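Local structure of 1-deoxy-D-xylulose 5-phosphate reductoisomerase (Zymomonas mobilis, 1R0K) at residues P4-T13 with D29-A38; I114-K125 with V139-D150. The protein catalyses the NADPH-dependent rearrangement and reduction of 1-deoxy-D-xylulose 5-phosphate to 2-C-methyl-D-erythritol 4-phosphate in isoprenoid biosynthesis, with a divalent metal as cofactor. All coordinates share one frame; numbering follows the deposited sequence.

Overall arrangement
Contacts 1 and 2 pair neighbouring strands in two places of one seven-stranded parallel sheet, their centres about 15 Å apart. Contact 1 joins strands 5-10 and 31-38 inside the sheet; contact 2 joins strand 119-122 to 145-148, an outermost strand within this chain, and takes in the ends of helices 107-115 and 132-142. Strand 96-99 runs between strands 5-10 and 119-122; both contacts lean on it, and R5 packs on T119. Each is partly buried, with polar groups at its ends and, in contact 1, one largely apolar face. Those ends differ: contact 1 finishes at T13 and a bound acetate on the predicted NADPH side, contact 2 at K125 and D150, predicted to bind substrate and manganese.

Contact 1: P4-T13 with D29-A38; sequences PRTVTVLGAT and DRYQVIALTA. With ACT (acetate ion), chain F.
Backbone bonds join R5-L10 to Y31-A38 as parallel strands, beginning with R5 N to R30 O (2.9 Å). A beta bulge at I34-A35 shifts the register by one residue; I34 N bonds V7 O, while A35 N turns to the T8 hydroxyl, OG1 (3.2 Å). Past strand 5-10, the glycine-rich turn bonds T37 twice: T37 OG1, placed between backbone N and carbonyl carbon (chi1 79°), accepts from G11 N at 2.9 Å, and T37 O takes A12 N almost straight at 2.8 Å.

Apolar contacts line the face of V7, V9, Y31, V33 and L36. V7 CG1 touches Y31 CD2 at 3.7 Å, L36 CD2 lies alongside V9 CB (3.7 Å), and helix 15-25 covers V7, V9 and V33.

The extended R5 runs beside the Y31 ring; a water joins R5 NH1 to Y31 OH, while D95 holds NE in a salt bridge. T13 OG1 donates to acetate O (2.7 Å); the acetate is also hydrogen-bonded to the backbone N of N39, R40 and N41. At the C-terminal strand ends of this Rossmann beta-alpha-beta unit, hydroxyl and N-H donors thus hold an anion, probably from the crystallisation liquor, consistent with the predicted NADPH site.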
loop_
_atom_site.group_PDB
_atom_site.type_symbol
_atom_site.label_atom_id
_atom_site.label_comp_id
_atom_site.label_asym_id
_atom_site.label_seq_id
_atom_site.Cartn_x
_atom_site.Cartn_y
_atom_site.Cartn_z
ATOM N N PRO B 4 2.531 -29.698 -10.986
ATOM C CA PRO B 4 3.556 -28.647 -10.995
ATOM C C PRO B 4 3.304 -27.583 -12.059
ATOM O O PRO B 4 2.869 -27.893 -13.167
ATOM C CB PRO B 4 4.846 -29.419 -11.271
ATOM C CG PRO B 4 4.554 -30.783 -10.727
ATOM C CD PRO B 4 3.145 -31.019 -11.197
ATOM N N ARG B 5 3.578 -26.330 -11.716
ATOM C CA ARG B 5 3.400 -25.234 -12.657
ATOM C C ARG B 5 4.700 -25.125 -13.450
ATOM O O ARG B 5 5.785 -25.098 -12.865
ATOM C CB ARG B 5 3.135 -23.934 -11.901
ATOM C CG ARG B 5 2.781 -22.765 -12.799
ATOM C CD ARG B 5 2.678 -21.472 -12.003
ATOM N NE ARG B 5 2.143 -20.386 -12.815
ATOM C CZ ARG B 5 2.113 -19.114 -12.436
ATOM N NH1 ARG B 5 2.594 -18.762 -11.252
ATOM N NH2 ARG B 5 1.598 -18.197 -13.242
ATOM N N THR B 6 4.594 -25.067 -14.773
ATOM C CA THR B 6 5.774 -24.982 -15.627
ATOM C C THR B 6 6.340 -23.565 -15.726
ATOM O O THR B 6 5.595 -22.595 -15.894
ATOM C CB THR B 6 5.466 -25.502 -17.047
ATOM O OG1 THR B 6 4.358 -24.778 -17.602
ATOM C CG2 THR B 6 5.116 -26.984 -16.998
ATOM N N VAL B 7 7.660 -23.456 -15.627
ATOM C CA VAL B 7 8.321 -22.161 -15.686
ATOM C C VAL B 7 9.535 -22.123 -16.608
ATOM O O VAL B 7 10.277 -23.103 -16.740
ATOM C CB VAL B 7 8.784 -21.708 -14.287
ATOM C CG1 VAL B 7 7.599 -21.626 -13.347
ATOM C CG2 VAL B 7 9.826 -22.676 -13.741
ATOM N N THR B 8 9.723 -20.976 -17.248
ATOM C CA THR B 8 10.856 -20.757 -18.129
ATOM C C THR B 8 11.502 -19.444 -17.731
ATOM O O THR B 8 10.814 -18.452 -17.476
ATOM C CB THR B 8 10.428 -20.694 -19.609
ATOM O OG1 THR B 8 10.224 -22.023 -20.100
ATOM C CG2 THR B 8 11.489 -20.002 -20.451
ATOM N N VAL B 9 12.825 -19.447 -17.657
ATOM C CA VAL B 9 13.554 -18.247 -17.294
ATOM C C VAL B 9 14.463 -17.830 -18.442
ATOM O O VAL B 9 15.441 -18.511 -18.758
ATOM C CB VAL B 9 14.405 -18.466 -16.033
ATOM C CG1 VAL B 9 15.065 -17.151 -15.614
ATOM C CG2 VAL B 9 13.538 -19.015 -14.914
ATOM N N LEU B 10 14.111 -16.720 -19.077
ATOM C CA LEU B 10 14.898 -16.181 -20.178
ATOM C C LEU B 10 15.900 -15.227 -19.528
ATOM O O LEU B 10 15.513 -14.189 -18.999
ATOM C CB LEU B 10 13.983 -15.430 -21.149
ATOM C CG LEU B 10 12.779 -16.235 -21.652
ATOM C CD1 LEU B 10 11.919 -15.349 -22.534
ATOM C CD2 LEU B 10 13.258 -17.475 -22.429
ATOM N N GLY B 11 17.181 -15.589 -19.563
ATOM C CA GLY B 11 18.208 -14.769 -18.942
ATOM C C GLY B 11 18.304 -15.213 -17.492
ATOM O O GLY B 11 18.106 -14.427 -16.569
ATOM N N ALA B 12 18.618 -16.490 -17.297
ATOM C CA ALA B 12 18.689 -17.074 -15.965
ATOM C C ALA B 12 20.007 -16.923 -15.221
ATOM O O ALA B 12 20.104 -17.332 -14.068
ATOM C CB ALA B 12 18.325 -18.547 -16.049
ATOM N N THR B 13 21.013 -16.335 -15.861
ATOM C CA THR B 13 22.318 -16.192 -15.220
ATOM C C THR B 13 22.651 -14.791 -14.728
ATOM O O THR B 13 23.665 -14.590 -14.059
ATOM C CB THR B 13 23.431 -16.665 -16.161
ATOM O OG1 THR B 13 23.347 -15.942 -17.391
ATOM C CG2 THR B 13 23.282 -18.164 -16.442
ATOM N N ASP B 29 8.821 -28.570 -5.846
ATOM C CA ASP B 29 7.635 -29.414 -5.769
ATOM C C ASP B 29 6.443 -28.643 -6.336
ATOM O O ASP B 29 5.387 -29.217 -6.606
ATOM C CB ASP B 29 7.354 -29.817 -4.316
ATOM C CG ASP B 29 7.037 -28.629 -3.428
ATOM O OD1 ASP B 29 7.849 -27.680 -3.380
ATOM O OD2 ASP B 29 5.975 -28.649 -2.771
ATOM N N ARG B 30 6.629 -27.339 -6.527
ATOM C CA ARG B 30 5.575 -26.470 -7.052
ATOM C C ARG B 30 5.844 -26.035 -8.493
ATOM O O ARG B 30 4.916 -25.718 -9.240
ATOM C CB ARG B 30 5.441 -25.221 -6.171
ATOM C CG ARG B 30 4.807 -25.461 -4.803
ATOM C CD ARG B 30 5.060 -24.290 -3.850
ATOM N NE ARG B 30 4.753 -22.996 -4.458
ATOM C CZ ARG B 30 5.040 -21.816 -3.908
ATOM N NH1 ARG B 30 5.647 -21.754 -2.726
ATOM N NH2 ARG B 30 4.731 -20.692 -4.546
ATOM N N TYR B 31 7.116 -26.027 -8.878
ATOM C CA TYR B 31 7.501 -25.599 -10.214
ATOM C C TYR B 31 8.332 -26.591 -11.006
ATOM O O TYR B 31 9.240 -27.226 -10.473
ATOM C CB TYR B 31 8.275 -24.282 -10.129
ATOM C CG TYR B 31 7.520 -23.199 -9.404
ATOM C CD1 TYR B 31 7.929 -22.763 -8.145
ATOM C CD2 TYR B 31 6.376 -22.633 -9.962
ATOM C CE1 TYR B 31 7.214 -21.791 -7.455
ATOM C CE2 TYR B 31 5.654 -21.658 -9.280
ATOM C CZ TYR B 31 6.077 -21.242 -8.027
ATOM O OH TYR B 31 5.356 -20.284 -7.348
ATOM N N GLN B 32 8.019 -26.691 -12.294
ATOM C CA GLN B 32 8.726 -27.566 -13.219
ATOM C C GLN B 32 9.405 -26.688 -14.267
ATOM O O GLN B 32 8.743 -26.012 -15.054
ATOM C CB GLN B 32 7.747 -28.525 -13.896
ATOM C CG GLN B 32 8.287 -29.147 -15.174
ATOM C CD GLN B 32 7.413 -30.272 -15.688
ATOM O OE1 GLN B 32 6.189 -30.137 -15.780
ATOM N NE2 GLN B 32 8.040 -31.391 -16.034
ATOM N N VAL B 33 10.732 -26.698 -14.271
ATOM C CA VAL B 33 11.488 -25.884 -15.206
ATOM C C VAL B 33 11.494 -26.439 -16.623
ATOM O O VAL B 33 11.911 -27.572 -16.856
ATOM C CB VAL B 33 12.939 -25.725 -14.740
ATOM C CG1 VAL B 33 13.718 -24.883 -15.734
ATOM C CG2 VAL B 33 12.966 -25.078 -13.366
ATOM N N ILE B 34 11.031 -25.629 -17.568
ATOM C CA ILE B 34 11.012 -26.026 -18.964
ATOM C C ILE B 34 12.336 -25.609 -19.595
ATOM O O ILE B 34 13.216 -26.438 -19.813
ATOM C CB ILE B 34 9.848 -25.351 -19.730
ATOM C CG1 ILE B 34 8.509 -25.736 -19.095
ATOM C CG2 ILE B 34 9.865 -25.782 -21.195
ATOM C CD1 ILE B 34 8.232 -27.225 -19.089
ATOM N N ALA B 35 12.488 -24.321 -19.874
ATOM C CA ALA B 35 13.721 -23.844 -20.477
ATOM C C ALA B 35 14.421 -22.775 -19.658
ATOM O O ALA B 35 13.789 -22.000 -18.941
ATOM C CB ALA B 35 13.446 -23.314 -21.874
ATOM N N LEU B 36 15.744 -22.762 -19.760
ATOM C CA LEU B 36 16.566 -21.760 -19.100
ATOM C C LEU B 36 17.480 -21.263 -20.204
ATOM O O LEU B 36 17.936 -22.052 -21.029
ATOM C CB LEU B 36 17.410 -22.373 -17.981
ATOM C CG LEU B 36 16.708 -22.966 -16.759
ATOM C CD1 LEU B 36 17.773 -23.364 -15.742
ATOM C CD2 LEU B 36 15.737 -21.951 -16.147
ATOM N N THR B 37 17.740 -19.964 -20.244
ATOM C CA THR B 37 18.623 -19.440 -21.273
ATOM C C THR B 37 19.632 -18.502 -20.645
ATOM O O THR B 37 19.402 -17.959 -19.567
ATOM C CB THR B 37 17.857 -18.650 -22.348
ATOM O OG1 THR B 37 17.561 -17.335 -21.859
ATOM C CG2 THR B 37 16.566 -19.364 -22.715
ATOM N N ALA B 38 20.758 -18.328 -21.325
ATOM C CA ALA B 38 21.803 -17.431 -20.861
ATOM C C ALA B 38 22.408 -16.788 -22.100
ATOM O O ALA B 38 22.040 -17.132 -23.222
ATOM C CB ALA B 38 22.863 -18.204 -20.083
HETATM C C ACT F . 25.291 -14.007 -19.354
HETATM O O ACT F . 24.893 -15.239 -19.520
HETATM O OXT ACT F . 26.186 -13.412 -20.037
HETATM C CH3 ACT F . 24.701 -13.136 -18.291
HETATM O O HOH W 1 2.832 -20.173 -8.720
#

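Contact 2: I114-K125 with V139-D150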
loop_
_atom_site.group_PDB
_atom_site.type_symbol
_atom_site.label_atom_id
_atom_site.label_comp_id
_atom_site.label_asym_id
_atom_site.label_seq_id
_atom_site.Cartn_x
_atom_site.Cartn_y
_atom_site.Cartn_z
ATOM N N ILE B 114 4.928 -13.625 -24.715
ATOM C CA ILE B 114 3.684 -12.898 -24.511
ATOM C C ILE B 114 2.577 -13.446 -25.414
ATOM O O ILE B 114 1.445 -13.627 -24.975
ATOM C CB ILE B 114 3.869 -11.392 -24.785
ATOM C CG1 ILE B 114 4.676 -10.765 -23.645
ATOM C CG2 ILE B 114 2.514 -10.714 -24.930
ATOM C CD1 ILE B 114 5.021 -9.308 -23.860
ATOM N N ARG B 115 2.915 -13.729 -26.670
ATOM C CA ARG B 115 1.939 -14.249 -27.623
ATOM C C ARG B 115 1.360 -15.614 -27.245
ATOM O O ARG B 115 0.292 -15.991 -27.733
ATOM C CB ARG B 115 2.551 -14.288 -29.026
ATOM C CG ARG B 115 2.622 -12.906 -29.684
ATOM C CD ARG B 115 3.388 -12.921 -30.996
ATOM N NE ARG B 115 3.195 -11.680 -31.744
ATOM C CZ ARG B 115 3.874 -11.350 -32.841
ATOM N NH1 ARG B 115 4.800 -12.167 -33.326
ATOM N NH2 ARG B 115 3.623 -10.202 -33.458
ATOM N N LYS B 116 2.046 -16.346 -26.367
ATOM C CA LYS B 116 1.557 -17.654 -25.927
ATOM C C LYS B 116 0.384 -17.476 -24.979
ATOM O O LYS B 116 -0.278 -18.441 -24.601
ATOM C CB LYS B 116 2.664 -18.455 -25.241
ATOM C CG LYS B 116 3.667 -19.048 -26.203
ATOM C CD LYS B 116 2.986 -20.006 -27.159
ATOM C CE LYS B 116 3.937 -20.478 -28.235
ATOM N NZ LYS B 116 3.270 -21.419 -29.174
ATOM N N GLY B 117 0.150 -16.232 -24.577
ATOM C CA GLY B 117 -0.979 -15.924 -23.718
ATOM C C GLY B 117 -1.024 -16.370 -22.271
ATOM O O GLY B 117 -2.071 -16.246 -21.641
ATOM N N LYS B 118 0.074 -16.880 -21.726
ATOM C CA LYS B 118 0.057 -17.301 -20.329
ATOM C C LYS B 118 0.545 -16.172 -19.429
ATOM O O LYS B 118 0.119 -15.025 -19.588
ATOM C CB LYS B 118 0.906 -18.562 -20.141
ATOM C CG LYS B 118 0.445 -19.726 -21.002
ATOM C CD LYS B 118 -1.046 -19.950 -20.834
ATOM C CE LYS B 118 -1.579 -20.929 -21.865
ATOM N NZ LYS B 118 -3.054 -21.112 -21.718
ATOM N N THR B 119 1.429 -16.480 -18.485
ATOM C CA THR B 119 1.933 -15.447 -17.585
ATOM C C THR B 119 3.378 -15.089 -17.897
ATOM O O THR B 119 4.238 -15.963 -18.036
ATOM C CB THR B 119 1.815 -15.882 -16.102
ATOM O OG1 THR B 119 0.444 -16.160 -15.802
ATOM C CG2 THR B 119 2.294 -14.773 -15.169
ATOM N N VAL B 120 3.634 -13.792 -18.021
ATOM C CA VAL B 120 4.972 -13.301 -18.314
ATOM C C VAL B 120 5.409 -12.268 -17.288
ATOM O O VAL B 120 4.780 -11.216 -17.146
ATOM C CB VAL B 120 5.038 -12.648 -19.711
ATOM C CG1 VAL B 120 6.457 -12.174 -20.007
ATOM C CG2 VAL B 120 4.572 -13.639 -20.772
ATOM N N ALA B 121 6.469 -12.583 -16.552
ATOM C CA ALA B 121 7.022 -11.647 -15.572
ATOM C C ALA B 121 8.041 -10.875 -16.413
ATOM O O ALA B 121 9.032 -11.442 -16.881
ATOM C CB ALA B 121 7.714 -12.413 -14.424
ATOM N N LEU B 122 7.788 -9.586 -16.613
ATOM C CA LEU B 122 8.641 -8.761 -17.463
ATOM C C LEU B 122 9.723 -7.939 -16.780
ATOM O O LEU B 122 9.435 -7.057 -15.976
ATOM C CB LEU B 122 7.768 -7.827 -18.305
ATOM C CG LEU B 122 8.484 -6.876 -19.277
ATOM C CD1 LEU B 122 9.293 -7.680 -20.282
ATOM C CD2 LEU B 122 7.457 -6.008 -19.999
ATOM N N ALA B 123 10.973 -8.238 -17.130
ATOM C CA ALA B 123 12.130 -7.534 -16.595
ATOM C C ALA B 123 12.817 -6.751 -17.723
ATOM O O ALA B 123 13.360 -5.670 -17.495
ATOM C CB ALA B 123 13.102 -8.529 -15.970
ATOM N N ASN B 124 12.790 -7.297 -18.936
ATOM C CA ASN B 124 13.392 -6.637 -20.100
ATOM C C ASN B 124 12.779 -5.245 -20.273
ATOM O O ASN B 124 11.563 -5.107 -20.388
ATOM C CB ASN B 124 13.158 -7.477 -21.362
ATOM C CG ASN B 124 13.596 -6.762 -22.638
ATOM O OD1 ASN B 124 12.830 -6.002 -23.234
ATOM N ND2 ASN B 124 14.838 -6.994 -23.051
ATOM N N LYS B 125 13.626 -4.220 -20.304
ATOM C CA LYS B 125 13.159 -2.839 -20.426
ATOM C C LYS B 125 12.820 -2.362 -21.842
ATOM O O LYS B 125 11.891 -1.575 -22.027
ATOM C CB LYS B 125 14.192 -1.893 -19.809
ATOM C CG LYS B 125 14.475 -2.164 -18.338
ATOM C CD LYS B 125 15.570 -1.245 -17.810
ATOM C CE LYS B 125 15.810 -1.460 -16.325
ATOM N NZ LYS B 125 16.339 -2.820 -16.045
ATOM N N VAL B 139 -0.350 -8.301 -25.664
ATOM C CA VAL B 139 -0.952 -8.736 -24.408
ATOM C C VAL B 139 -2.476 -8.750 -24.525
ATOM O O VAL B 139 -3.130 -9.729 -24.158
ATOM C CB VAL B 139 -0.510 -7.806 -23.240
ATOM C CG1 VAL B 139 -1.372 -8.034 -22.013
ATOM C CG2 VAL B 139 0.954 -8.068 -22.901
ATOM N N ARG B 140 -3.038 -7.663 -25.043
ATOM C CA ARG B 140 -4.484 -7.555 -25.210
ATOM C C ARG B 140 -5.001 -8.616 -26.174
ATOM O O ARG B 140 -6.057 -9.198 -25.953
ATOM C CB ARG B 140 -4.848 -6.154 -25.718
ATOM C CG ARG B 140 -6.309 -5.963 -26.129
ATOM C CD ARG B 140 -6.740 -4.511 -25.947
ATOM N NE ARG B 140 -5.692 -3.563 -26.327
ATOM C CZ ARG B 140 -5.358 -2.492 -25.610
ATOM N NH1 ARG B 140 -5.991 -2.227 -24.474
ATOM N NH2 ARG B 140 -4.383 -1.689 -26.020
ATOM N N GLU B 141 -4.245 -8.882 -27.232
ATOM C CA GLU B 141 -4.671 -9.873 -28.207
ATOM C C GLU B 141 -4.658 -11.305 -27.687
ATOM O O GLU B 141 -5.547 -12.092 -28.012
ATOM C CB GLU B 141 -3.810 -9.807 -29.470
ATOM C CG GLU B 141 -4.228 -10.863 -30.488
ATOM C CD GLU B 141 -3.470 -10.782 -31.793
ATOM O OE1 GLU B 141 -3.267 -9.657 -32.287
ATOM O OE2 GLU B 141 -3.096 -11.845 -32.332
ATOM N N HIS B 142 -3.661 -11.652 -26.881
ATOM C CA HIS B 142 -3.579 -13.022 -26.388
ATOM C C HIS B 142 -4.003 -13.256 -24.945
ATOM O O HIS B 142 -3.804 -14.344 -24.414
ATOM C CB HIS B 142 -2.169 -13.576 -26.617
ATOM C CG HIS B 142 -1.751 -13.573 -28.056
ATOM N ND1 HIS B 142 -1.030 -12.542 -28.622
ATOM C CD2 HIS B 142 -1.987 -14.457 -29.055
ATOM C CE1 HIS B 142 -0.841 -12.791 -29.905
ATOM N NE2 HIS B 142 -1.412 -13.947 -30.193
ATOM N N GLY B 143 -4.607 -12.248 -24.325
ATOM C CA GLY B 143 -5.067 -12.389 -22.952
ATOM C C GLY B 143 -3.944 -12.753 -22.003
ATOM O O GLY B 143 -4.144 -13.464 -21.016
ATOM N N THR B 144 -2.755 -12.247 -22.306
ATOM C CA THR B 144 -1.572 -12.511 -21.508
ATOM C C THR B 144 -1.622 -11.818 -20.151
ATOM O O THR B 144 -2.134 -10.704 -20.022
ATOM C CB THR B 144 -0.311 -12.012 -22.236
ATOM O OG1 THR B 144 -0.312 -12.506 -23.577
ATOM C CG2 THR B 144 0.956 -12.482 -21.523
ATOM N N THR B 145 -1.089 -12.486 -19.134
ATOM C CA THR B 145 -1.015 -11.893 -17.813
ATOM C C THR B 145 0.392 -11.315 -17.743
ATOM O O THR B 145 1.369 -12.060 -17.649
ATOM C CB THR B 145 -1.182 -12.933 -16.699
ATOM O OG1 THR B 145 -2.496 -13.497 -16.770
ATOM C CG2 THR B 145 -0.984 -12.280 -15.331
ATOM N N LEU B 146 0.496 -9.990 -17.810
ATOM C CA LEU B 146 1.801 -9.331 -17.771
ATOM C C LEU B 146 2.095 -8.766 -16.379
ATOM O O LEU B 146 1.354 -7.920 -15.875
ATOM C CB LEU B 146 1.840 -8.203 -18.807
ATOM C CG LEU B 146 3.200 -7.543 -19.006
ATOM C CD1 LEU B 146 4.139 -8.528 -19.679
ATOM C CD2 LEU B 146 3.041 -6.282 -19.849
ATOM N N LEU B 147 3.176 -9.234 -15.763
ATOM C CA LEU B 147 3.544 -8.779 -14.430
ATOM C C LEU B 147 4.921 -8.123 -14.455
ATOM O O LEU B 147 5.920 -8.776 -14.748
ATOM C CB LEU B 147 3.542 -9.966 -13.463
ATOM C CG LEU B 147 2.244 -10.784 -13.465
ATOM C CD1 LEU B 147 2.445 -12.100 -12.708
ATOM C CD2 LEU B 147 1.118 -9.958 -12.845
ATOM N N PRO B 148 4.987 -6.815 -14.150
ATOM C CA PRO B 148 6.256 -6.074 -14.144
ATOM C C PRO B 148 7.147 -6.501 -12.981
ATOM O O PRO B 148 6.693 -6.585 -11.840
ATOM C CB PRO B 148 5.805 -4.624 -14.036
ATOM C CG PRO B 148 4.556 -4.739 -13.174
ATOM C CD PRO B 148 3.858 -5.945 -13.767
ATOM N N VAL B 149 8.418 -6.742 -13.284
ATOM C CA VAL B 149 9.384 -7.204 -12.292
ATOM C C VAL B 149 10.189 -6.133 -11.557
ATOM O O VAL B 149 10.465 -6.271 -10.364
ATOM C CB VAL B 149 10.371 -8.193 -12.947
ATOM C CG1 VAL B 149 11.491 -8.559 -11.973
ATOM C CG2 VAL B 149 9.619 -9.445 -13.383
ATOM N N ASP B 150 10.570 -5.070 -12.257
ATOM C CA ASP B 150 11.371 -4.025 -11.632
ATOM C C ASP B 150 10.696 -3.373 -10.421
ATOM O O ASP B 150 9.475 -3.251 -10.362
ATOM C CB ASP B 150 11.785 -2.993 -12.686
ATOM C CG ASP B 150 12.744 -3.578 -13.720
ATOM O OD1 ASP B 150 13.359 -4.632 -13.433
ATOM O OD2 ASP B 150 12.896 -2.991 -14.811
HETATM O O HOH W 2 -4.777 -16.216 -22.542
HETATM O O HOH W 3 9.362 -3.812 -14.887
HETATM O O HOH W 4 15.148 -5.044 -15.559
#
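Strands 119-122 and 145-148 run parallel, 20° apart, joined by five backbone bonds from T145 N to K118 O (2.8 Å) through V149 N to L122 O. Before them, the two helix ends meet. T144 OG1 lies beside its own backbone N (chi1 -50°) and donates to I114 O, which also accepts from G117 N on the opposite face of its carbonyl plane; two donors grip this helix-end oxygen. G117, at positive phi, brings its CA within 3.3 Å of H142 O. The H142 ring lies against the end of helix 107-115: R115 CA sits over its face, 3.8 Å from the centroid in a CH-pi contact, with R115 O over the same face toward the rim and R115 CG 3.5 Å from CE1. ND1 is hydrogen-bonded to A138 O, which helps fix the ring's rotation. Were H142 an alanine, the face packed on R115 would be lost and A138 O would probably be left without this donor.

Strand 119-122, helix 132-142 and strand 145-148 form a beta-alpha-beta crossover of the Rossmann-like NADPH-binding domain. On the face of V120 and L122, L146 CD1 reaches L122 CB at 3.9 Å. On the other, T119 CG2 meets L147 CD1 and A121 CB meets V149 CG2. Helix 267-275 packs on A121, L147 and V149, and W276 on T145 and L147.

Past the strand ends, the K125 chain bends at its last torsion (chi4 65°), bringing NZ to D150 OD2 in a long salt bridge of 3.7 Å. One water ties the pair, accepting from K125 NZ (2.6 Å) and donating to D150 OD1 and A123 O. K125 is predicted to bind substrate and D150 manganese, while N124, predicted for NADPH, is held by I101 O, G103 O and S127.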